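Local coordinates for protein p13 MTCP-1 (Homo sapiens, PDB 1A1X) that binds the PH domain of the protein kinases AKT1 and AKT2 and enhances their phosphorylation and activation, at residues A[5-14]-A[91-100]; A[65-76]-A[80-88]. All coordinates share one frame; numbering follows the deposited sequence.

Contact 1. Residues A[5-14]-A[91-100]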
loop_
_atom_site.group_PDB
_atom_site.type_symbol
_atom_site.label_atom_id
_atom_site.label_comp_id
_atom_site.label_asym_id
_atom_site.label_seq_id
_atom_site.Cartn_x
_atom_site.Cartn_y
_atom_site.Cartn_z
ATOM N N GLU A 5 11.245 0.482 -4.847
ATOM C CA GLU A 5 10.841 1.730 -5.501
ATOM C C GLU A 5 12.017 2.670 -5.707
ATOM O O GLU A 5 13.078 2.502 -5.106
ATOM C CB GLU A 5 9.813 2.487 -4.647
ATOM C CG GLU A 5 8.440 1.854 -4.518
ATOM C CD GLU A 5 7.616 1.935 -5.787
ATOM O OE1 GLU A 5 7.396 3.050 -6.293
ATOM O OE2 GLU A 5 7.162 0.879 -6.265
ATOM N N ASP A 6 11.782 3.682 -6.537
ATOM C CA ASP A 6 12.748 4.737 -6.848
ATOM C C ASP A 6 12.016 6.062 -6.581
ATOM O O ASP A 6 12.189 7.041 -7.306
ATOM C CB ASP A 6 13.178 4.672 -8.327
ATOM C CG ASP A 6 14.173 3.550 -8.613
ATOM O OD1 ASP A 6 15.373 3.723 -8.294
ATOM O OD2 ASP A 6 13.763 2.510 -9.182
ATOM N N VAL A 7 11.183 6.071 -5.540
ATOM C CA VAL A 7 10.383 7.242 -5.159
ATOM C C VAL A 7 11.180 8.273 -4.360
ATOM O O VAL A 7 10.818 9.449 -4.314
ATOM C CB VAL A 7 9.114 6.819 -4.358
ATOM C CG1 VAL A 7 9.501 6.263 -3.002
ATOM C CG2 VAL A 7 8.148 7.978 -4.214
ATOM N N GLY A 8 12.260 7.825 -3.728
ATOM C CA GLY A 8 13.090 8.732 -2.955
ATOM C C GLY A 8 12.615 8.942 -1.534
ATOM O O GLY A 8 11.797 8.171 -1.019
ATOM N N ALA A 9 13.108 10.014 -0.915
ATOM C CA ALA A 9 12.771 10.336 0.469
ATOM C C ALA A 9 11.420 11.017 0.672
ATOM O O ALA A 9 10.960 11.792 -0.175
ATOM C CB ALA A 9 13.876 11.183 1.093
ATOM N N PRO A 10 10.746 10.691 1.787
ATOM C CA PRO A 10 9.444 11.281 2.107
ATOM C C PRO A 10 9.659 12.706 2.603
ATOM O O PRO A 10 10.782 13.077 2.948
ATOM C CB PRO A 10 8.926 10.366 3.223
ATOM C CG PRO A 10 10.162 9.919 3.894
ATOM C CD PRO A 10 11.068 9.607 2.731
ATOM N N PRO A 11 8.605 13.538 2.592
ATOM C CA PRO A 11 8.785 14.912 3.069
ATOM C C PRO A 11 9.168 14.995 4.549
ATOM O O PRO A 11 8.690 14.221 5.375
ATOM C CB PRO A 11 7.421 15.557 2.791
ATOM C CG PRO A 11 6.478 14.423 2.845
ATOM C CD PRO A 11 7.228 13.332 2.109
ATOM N N ASP A 12 10.087 15.905 4.853
ATOM C CA ASP A 12 10.551 16.146 6.212
ATOM C C ASP A 12 9.381 16.612 7.088
ATOM O O ASP A 12 9.320 16.320 8.285
ATOM C CB ASP A 12 11.662 17.193 6.180
ATOM C CG ASP A 12 12.006 17.710 7.544
ATOM O OD1 ASP A 12 12.492 16.913 8.382
ATOM O OD2 ASP A 12 11.769 18.914 7.780
ATOM N N HIS A 13 8.469 17.363 6.485
ATOM C CA HIS A 13 7.289 17.832 7.197
ATOM C C HIS A 13 6.120 18.211 6.297
ATOM O O HIS A 13 6.280 18.478 5.093
ATOM C CB HIS A 13 7.631 18.968 8.168
ATOM C CG HIS A 13 8.173 20.199 7.514
ATOM N ND1 HIS A 13 9.487 20.592 7.650
ATOM C CD2 HIS A 13 7.564 21.161 6.779
ATOM C CE1 HIS A 13 9.663 21.748 7.032
ATOM N NE2 HIS A 13 8.511 22.116 6.496
ATOM N N LEU A 14 4.929 18.166 6.886
ATOM C CA LEU A 14 3.697 18.506 6.195
ATOM C C LEU A 14 2.883 19.415 7.106
ATOM O O LEU A 14 2.556 19.043 8.236
ATOM C CB LEU A 14 2.914 17.237 5.871
ATOM C CG LEU A 14 3.585 16.344 4.823
ATOM C CD1 LEU A 14 3.083 14.913 4.907
ATOM C CD2 LEU A 14 3.340 16.933 3.457
ATOM N N HIS A 91 5.376 3.951 0.716
ATOM C CA HIS A 91 5.716 5.194 0.043
ATOM C C HIS A 91 6.068 4.784 -1.374
ATOM O O HIS A 91 7.160 4.290 -1.642
ATOM C CB HIS A 91 6.924 5.845 0.724
ATOM C CG HIS A 91 7.370 7.127 0.087
ATOM N ND1 HIS A 91 8.632 7.647 0.276
ATOM C CD2 HIS A 91 6.715 8.008 -0.705
ATOM C CE1 HIS A 91 8.734 8.794 -0.372
ATOM N NE2 HIS A 91 7.585 9.036 -0.975
ATOM N N LEU A 92 5.122 4.983 -2.279
ATOM C CA LEU A 92 5.320 4.595 -3.657
ATOM C C LEU A 92 4.673 5.516 -4.666
ATOM O O LEU A 92 4.004 6.490 -4.313
ATOM C CB LEU A 92 4.850 3.145 -3.872
ATOM C CG LEU A 92 3.754 2.569 -2.969
ATOM C CD1 LEU A 92 2.410 3.033 -3.422
ATOM C CD2 LEU A 92 3.804 1.065 -2.980
ATOM N N MET A 93 4.972 5.239 -5.927
ATOM C CA MET A 93 4.447 5.977 -7.058
ATOM C C MET A 93 3.265 5.154 -7.555
ATOM O O MET A 93 3.422 3.970 -7.879
ATOM C CB MET A 93 5.516 6.046 -8.145
ATOM C CG MET A 93 5.355 7.197 -9.121
ATOM S SD MET A 93 5.608 8.791 -8.305
ATOM C CE MET A 93 7.009 8.444 -7.292
ATOM N N VAL A 94 2.076 5.747 -7.535
ATOM C CA VAL A 94 0.875 5.058 -7.996
ATOM C C VAL A 94 0.235 5.872 -9.109
ATOM O O VAL A 94 -0.199 6.998 -8.893
ATOM C CB VAL A 94 -0.147 4.867 -6.873
ATOM C CG1 VAL A 94 -1.380 4.171 -7.406
ATOM C CG2 VAL A 94 0.445 4.056 -5.765
ATOM N N ARG A 95 0.183 5.292 -10.300
ATOM C CA ARG A 95 -0.381 5.963 -11.464
ATOM C C ARG A 95 0.301 7.313 -11.709
ATOM O O ARG A 95 -0.329 8.273 -12.151
ATOM C CB ARG A 95 -1.902 6.109 -11.323
ATOM C CG ARG A 95 -2.697 4.845 -11.693
ATOM C CD ARG A 95 -2.361 3.644 -10.808
ATOM N NE ARG A 95 -3.048 2.418 -11.228
ATOM C CZ ARG A 95 -3.749 1.627 -10.414
ATOM N NH1 ARG A 95 -3.867 1.920 -9.123
ATOM N NH2 ARG A 95 -4.344 0.541 -10.896
ATOM N N GLY A 96 1.595 7.373 -11.401
ATOM C CA GLY A 96 2.371 8.586 -11.607
ATOM C C GLY A 96 2.373 9.601 -10.480
ATOM O O GLY A 96 3.054 10.626 -10.577
ATOM N N VAL A 97 1.639 9.313 -9.408
ATOM C CA VAL A 97 1.549 10.207 -8.254
ATOM C C VAL A 97 2.213 9.593 -7.031
ATOM O O VAL A 97 1.995 8.418 -6.719
ATOM C CB VAL A 97 0.072 10.510 -7.915
ATOM C CG1 VAL A 97 -0.038 11.380 -6.676
ATOM C CG2 VAL A 97 -0.591 11.196 -9.084
ATOM N N GLN A 98 3.021 10.392 -6.339
ATOM C CA GLN A 98 3.706 9.941 -5.129
ATOM C C GLN A 98 2.660 9.770 -4.020
ATOM O O GLN A 98 1.827 10.659 -3.790
ATOM C CB GLN A 98 4.773 10.950 -4.709
ATOM C CG GLN A 98 5.717 10.441 -3.645
ATOM C CD GLN A 98 6.827 11.423 -3.336
ATOM O OE1 GLN A 98 7.492 11.322 -2.304
ATOM N NE2 GLN A 98 7.036 12.384 -4.234
ATOM N N GLU A 99 2.718 8.635 -3.331
ATOM C CA GLU A 99 1.747 8.346 -2.288
ATOM C C GLU A 99 2.323 7.818 -0.976
ATOM O O GLU A 99 3.180 6.939 -0.969
ATOM C CB GLU A 99 0.710 7.351 -2.823
ATOM C CG GLU A 99 -0.243 6.836 -1.762
ATOM C CD GLU A 99 -1.212 5.813 -2.296
ATOM O OE1 GLU A 99 -2.141 6.192 -3.033
ATOM O OE2 GLU A 99 -1.064 4.630 -1.964
ATOM N N LEU A 100 1.837 8.370 0.133
ATOM C CA LEU A 100 2.246 7.927 1.462
ATOM C C LEU A 100 1.034 7.274 2.075
ATOM O O LEU A 100 -0.083 7.754 1.885
ATOM C CB LEU A 100 2.642 9.106 2.350
ATOM C CG LEU A 100 3.996 9.791 2.172
ATOM C CD1 LEU A 100 4.026 11.057 3.012
ATOM C CD2 LEU A 100 5.113 8.850 2.575
#
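V7 sits squarely over the imidazole of H91. Its CG1 lies 3.7 Å from the centroid of the H91 ring and only 9° off the ring normal, a CH-pi contact made by the branch wedged between backbone N and carbonyl carbon (chi1 68°). The N-terminal segment here lies across a beta hairpin of the barrel, formed by the end of strand 85-94 and the start of strand 97-104 and closed by a type I' turn from V94 to V97. The other V7 branch turns to the second strand of this hairpin, where V7 CG2 is 3.5 Å from Q98 CG. The rotation of the imidazole is fixed from its edge: H91 NE2 donates to Q98 OE1 over 2.6 Å in a nearly straight bond, with the acceptor in the ring plane. P10 approaches the same ring at about a right angle, its CB 3.9 Å from H91 CE1. Further along, the CD corner of the P11 ring meets the L100 CD1 methyl at 4.0 Å, and W30 touches both side chains.

At the opposite end, E5 OE1 accepts from M93 N at 3.3 Å, the donor standing 47° out of the carboxylate plane, while the E5 carboxylate carbon CD packs 3.6 Å from L92 CB. E5 OE2 makes salt bridges with K103 and R42 of the second subunit. Since the one hydrogen bond between the segments is long, apolar cover over H91 probably carries most of the adhesion, and the salt bridges of E5 probably tie this end of the segment to the subunit interface.

Contact 2. Residues A[65-76]-A[80-88]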
loop_
_atom_site.group_PDB
_atom_site.type_symbol
_atom_site.label_atom_id
_atom_site.label_comp_id
_atom_site.label_asym_id
_atom_site.label_seq_id
_atom_site.Cartn_x
_atom_site.Cartn_y
_atom_site.Cartn_z
ATOM N N GLN A 65 -9.863 14.751 12.015
ATOM C CA GLN A 65 -9.223 13.477 12.367
ATOM C C GLN A 65 -7.720 13.512 12.032
ATOM O O GLN A 65 -6.923 12.746 12.579
ATOM C CB GLN A 65 -9.896 12.315 11.627
ATOM C CG GLN A 65 -11.343 12.074 12.039
ATOM C CD GLN A 65 -11.951 10.893 11.315
ATOM O OE1 GLN A 65 -12.371 11.010 10.169
ATOM N NE2 GLN A 65 -11.984 9.744 11.973
ATOM N N LEU A 66 -7.359 14.396 11.109
ATOM C CA LEU A 66 -5.977 14.591 10.668
ATOM C C LEU A 66 -5.337 15.716 11.492
ATOM O O LEU A 66 -6.023 16.650 11.930
ATOM C CB LEU A 66 -5.950 14.940 9.173
ATOM C CG LEU A 66 -5.827 13.816 8.138
ATOM C CD1 LEU A 66 -6.018 12.446 8.767
ATOM C CD2 LEU A 66 -6.811 14.055 7.004
ATOM N N PRO A 67 -4.009 15.665 11.671
ATOM C CA PRO A 67 -3.289 16.677 12.449
ATOM C C PRO A 67 -2.942 17.967 11.725
ATOM O O PRO A 67 -3.060 18.071 10.501
ATOM C CB PRO A 67 -2.030 15.928 12.875
ATOM C CG PRO A 67 -1.731 15.102 11.664
ATOM C CD PRO A 67 -3.098 14.590 11.231
ATOM N N LEU A 68 -2.522 18.956 12.513
ATOM C CA LEU A 68 -2.112 20.254 11.989
ATOM C C LEU A 68 -0.764 20.101 11.293
ATOM O O LEU A 68 -0.454 20.836 10.356
ATOM C CB LEU A 68 -1.961 21.277 13.121
ATOM C CG LEU A 68 -3.170 21.693 13.953
ATOM C CD1 LEU A 68 -2.717 22.691 15.003
ATOM C CD2 LEU A 68 -4.239 22.309 13.077
ATOM N N MET A 69 0.035 19.145 11.752
ATOM C CA MET A 69 1.345 18.928 11.163
ATOM C C MET A 69 1.922 17.549 11.432
ATOM O O MET A 69 1.623 16.919 12.445
ATOM C CB MET A 69 2.332 19.962 11.694
ATOM C CG MET A 69 2.561 19.850 13.188
ATOM S SD MET A 69 4.300 19.915 13.625
ATOM C CE MET A 69 4.696 18.192 13.649
ATOM N N TRP A 70 2.783 17.117 10.515
ATOM C CA TRP A 70 3.486 15.844 10.607
ATOM C C TRP A 70 4.951 16.201 10.427
ATOM O O TRP A 70 5.282 16.998 9.555
ATOM C CB TRP A 70 3.072 14.903 9.473
ATOM C CG TRP A 70 1.890 14.040 9.754
ATOM C CD1 TRP A 70 1.774 13.106 10.737
ATOM C CD2 TRP A 70 0.704 13.936 8.958
ATOM N NE1 TRP A 70 0.595 12.414 10.593
ATOM C CE2 TRP A 70 -0.080 12.902 9.508
ATOM C CE3 TRP A 70 0.231 14.614 7.824
ATOM C CZ2 TRP A 70 -1.316 12.523 8.962
ATOM C CZ3 TRP A 70 -0.997 14.241 7.281
ATOM C CH2 TRP A 70 -1.757 13.199 7.854
ATOM N N GLN A 71 5.816 15.613 11.242
ATOM C CA GLN A 71 7.249 15.857 11.173
ATOM C C GLN A 71 7.929 14.498 11.071
ATOM O O GLN A 71 7.663 13.613 11.881
ATOM C CB GLN A 71 7.690 16.574 12.447
ATOM C CG GLN A 71 9.153 16.955 12.509
ATOM C CD GLN A 71 9.491 17.684 13.805
ATOM O OE1 GLN A 71 9.885 17.069 14.798
ATOM N NE2 GLN A 71 9.314 19.001 13.806
ATOM N N LEU A 72 8.787 14.320 10.066
ATOM C CA LEU A 72 9.489 13.051 9.887
ATOM C C LEU A 72 10.249 12.666 11.163
ATOM O O LEU A 72 11.013 13.455 11.727
ATOM C CB LEU A 72 10.409 13.114 8.667
ATOM C CG LEU A 72 10.968 11.811 8.088
ATOM C CD1 LEU A 72 9.857 10.786 7.850
ATOM C CD2 LEU A 72 11.702 12.126 6.782
ATOM N N TYR A 73 10.002 11.441 11.612
ATOM C CA TYR A 73 10.578 10.898 12.834
ATOM C C TYR A 73 11.360 9.617 12.489
ATOM O O TYR A 73 11.039 8.951 11.508
ATOM C CB TYR A 73 9.412 10.590 13.778
ATOM C CG TYR A 73 9.783 10.428 15.219
ATOM C CD1 TYR A 73 10.174 11.522 15.986
ATOM C CD2 TYR A 73 9.770 9.172 15.815
ATOM C CE1 TYR A 73 10.553 11.364 17.312
ATOM C CE2 TYR A 73 10.144 9.002 17.133
ATOM C CZ TYR A 73 10.537 10.098 17.878
ATOM O OH TYR A 73 10.926 9.907 19.184
ATOM N N PRO A 74 12.398 9.262 13.283
ATOM C CA PRO A 74 13.204 8.052 13.031
ATOM C C PRO A 74 12.370 6.780 12.940
ATOM O O PRO A 74 11.330 6.669 13.594
ATOM C CB PRO A 74 14.123 7.990 14.255
ATOM C CG PRO A 74 14.310 9.419 14.613
ATOM C CD PRO A 74 12.910 9.979 14.469
ATOM N N GLU A 75 12.845 5.823 12.143
ATOM C CA GLU A 75 12.171 4.536 11.956
ATOM C C GLU A 75 10.960 4.638 11.027
ATOM O O GLU A 75 9.937 3.982 11.240
ATOM C CB GLU A 75 11.741 3.939 13.307
ATOM C CG GLU A 75 12.843 3.852 14.352
ATOM C CD GLU A 75 13.997 2.990 13.902
ATOM O OE1 GLU A 75 13.762 1.808 13.580
ATOM O OE2 GLU A 75 15.139 3.493 13.863
ATOM N N GLU A 76 11.086 5.463 9.993
ATOM C CA GLU A 76 10.032 5.664 9.011
ATOM C C GLU A 76 8.637 5.850 9.567
ATOM O O GLU A 76 7.758 5.004 9.421
ATOM C CB GLU A 76 10.058 4.566 7.947
ATOM C CG GLU A 76 11.261 4.684 7.016
ATOM C CD GLU A 76 11.489 6.121 6.531
ATOM O OE1 GLU A 76 10.905 6.503 5.490
ATOM O OE2 GLU A 76 12.247 6.871 7.196
ATOM N N ASP A 80 3.077 13.806 14.905
ATOM C CA ASP A 80 2.206 14.947 14.677
ATOM C C ASP A 80 2.311 15.985 15.796
ATOM O O ASP A 80 3.143 15.853 16.702
ATOM C CB ASP A 80 0.749 14.509 14.452
ATOM C CG ASP A 80 0.118 13.799 15.661
ATOM O OD1 ASP A 80 0.548 14.002 16.815
ATOM O OD2 ASP A 80 -0.856 13.039 15.446
ATOM N N ASN A 81 1.451 16.995 15.743
ATOM C CA ASN A 81 1.451 18.059 16.742
ATOM C C ASN A 81 0.979 17.633 18.135
ATOM O O ASN A 81 1.228 18.337 19.111
ATOM C CB ASN A 81 0.633 19.241 16.241
ATOM C CG ASN A 81 -0.717 18.827 15.770
ATOM O OD1 ASN A 81 -0.855 18.220 14.711
ATOM N ND2 ASN A 81 -1.729 19.100 16.578
ATOM N N ASN A 82 0.324 16.478 18.227
ATOM C CA ASN A 82 -0.147 15.947 19.512
ATOM C C ASN A 82 0.820 14.900 20.082
ATOM O O ASN A 82 0.499 14.229 21.060
ATOM C CB ASN A 82 -1.520 15.297 19.350
ATOM C CG ASN A 82 -2.576 16.271 18.899
ATOM O OD1 ASN A 82 -3.439 15.939 18.086
ATOM N ND2 ASN A 82 -2.521 17.481 19.427
ATOM N N SER A 83 1.984 14.752 19.450
ATOM C CA SER A 83 3.019 13.782 19.840
ATOM C C SER A 83 2.712 12.337 19.459
ATOM O O SER A 83 3.421 11.423 19.886
ATOM C CB SER A 83 3.346 13.847 21.338
ATOM O OG SER A 83 4.185 14.945 21.625
ATOM N N ARG A 84 1.663 12.126 18.670
ATOM C CA ARG A 84 1.303 10.782 18.241
ATOM C C ARG A 84 2.166 10.377 17.058
ATOM O O ARG A 84 2.619 11.230 16.299
ATOM C CB ARG A 84 -0.163 10.728 17.856
ATOM C CG ARG A 84 -1.073 11.123 18.976
ATOM C CD ARG A 84 -2.494 11.229 18.490
ATOM N NE ARG A 84 -3.391 11.712 19.537
ATOM C CZ ARG A 84 -4.409 12.539 19.319
ATOM N NH1 ARG A 84 -4.656 12.976 18.089
ATOM N NH2 ARG A 84 -5.178 12.928 20.330
ATOM N N LEU A 85 2.401 9.074 16.921
ATOM C CA LEU A 85 3.217 8.524 15.844
ATOM C C LEU A 85 2.378 7.871 14.766
ATOM O O LEU A 85 1.384 7.206 15.050
ATOM C CB LEU A 85 4.222 7.509 16.390
ATOM C CG LEU A 85 5.626 7.995 16.751
ATOM C CD1 LEU A 85 5.564 9.290 17.522
ATOM C CD2 LEU A 85 6.339 6.928 17.555
ATOM N N TRP A 86 2.782 8.096 13.521
ATOM C CA TRP A 86 2.104 7.545 12.357
ATOM C C TRP A 86 3.129 6.731 11.588
ATOM O O TRP A 86 4.146 7.262 11.160
ATOM C CB TRP A 86 1.570 8.660 11.459
ATOM C CG TRP A 86 0.509 9.498 12.094
ATOM C CD1 TRP A 86 0.671 10.376 13.131
ATOM C CD2 TRP A 86 -0.873 9.567 11.721
ATOM N NE1 TRP A 86 -0.522 10.985 13.424
ATOM C CE2 TRP A 86 -1.489 10.511 12.576
ATOM C CE3 TRP A 86 -1.653 8.928 10.746
ATOM C CZ2 TRP A 86 -2.850 10.833 12.489
ATOM C CZ3 TRP A 86 -3.005 9.251 10.654
ATOM C CH2 TRP A 86 -3.590 10.194 11.522
ATOM N N GLN A 87 2.869 5.440 11.437
ATOM C CA GLN A 87 3.776 4.547 10.730
ATOM C C GLN A 87 3.646 4.699 9.221
ATOM O O GLN A 87 2.536 4.733 8.703
ATOM C CB GLN A 87 3.453 3.092 11.106
ATOM C CG GLN A 87 4.367 2.055 10.468
ATOM C CD GLN A 87 5.794 2.142 10.985
ATOM O OE1 GLN A 87 6.035 2.026 12.190
ATOM N NE2 GLN A 87 6.748 2.346 10.079
ATOM N N ILE A 88 4.763 4.828 8.514
ATOM C CA ILE A 88 4.694 4.907 7.057
ATOM C C ILE A 88 4.607 3.447 6.614
ATOM O O ILE A 88 5.573 2.701 6.750
ATOM C CB ILE A 88 5.955 5.553 6.434
ATOM C CG1 ILE A 88 6.062 7.031 6.823
ATOM C CG2 ILE A 88 5.912 5.437 4.909
ATOM C CD1 ILE A 88 7.395 7.673 6.423
HETATM O O HOH W 1 9.368 1.090 11.159
#
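I88 N donates to E76 O at 3.1 Å in a nearly straight bond, and close by a water joins E75 O to Q87 NE2. At the other end of the contact N81 OD1 takes M69 N at 3.2 Å, with the donor well above the amide plane, and a weaker, bent bond from L68 N. The N81 side chain folds back over its own backbone (chi1 51°), which brings the amide oxygen to these two N-H groups. Next to it, W86 NE1 donates to D80 OD2 over 2.9 Å at 176°, the oxygen lying in the indole plane. The other carboxylate oxygen, D80 OD1, accepts from N82 N at 2.9 Å, an Asx turn, and from R84 N, the two amides arriving from opposite faces of the carboxylate plane. Three donors, N82 N, R84 N and W86 NE1, therefore grip this buried carboxylate at the start of the turn 80-83.

Strands 69-73 and 85-88 are not sheet neighbours: strand 77-80 runs between them in the closed antiparallel barrel of this TCL1-family protein, and their axes pass 8.8 Å apart at 63°. The side chains of W70 and W86 meet across that separation.

The two indoles make an edge-to-face pair with perpendicular planes, their five-membered rings 4.3 Å apart between centroids. W70 presents its NE1 edge to one face of W86, 3.1 Å above the ring plane and offset toward the rim. P67 packs beside both, its CG over a face of W70 and its CD 4.0 Å from W86 CZ2, while its CB abuts D80 CB. Farther out, M69 CG packs against N81 CB as the two side chains run past one another, and L72 CD1 reaches I88 CD1.

Contact 1 and contact 2 belong to one closed barrel, their centres about 16 Å apart, and contact 2 is nested along the chain within the loop that contact 1 closes. They meet directly where strand 13-16 and the residue before it run alongside strand 69-73: D12 O is 2.7 Å from L72 N and L14 N is 2.9 Å from W70 O, both probable backbone hydrogen bonds. The second connection is strand 85-94, which supplies W86 and I88 to contact 2 and H91 to M93 to contact 1. Y78, on the strand between the halves of contact 2, touches P10 and L100 of contact 1 as well as L72 and I88 of contact 2.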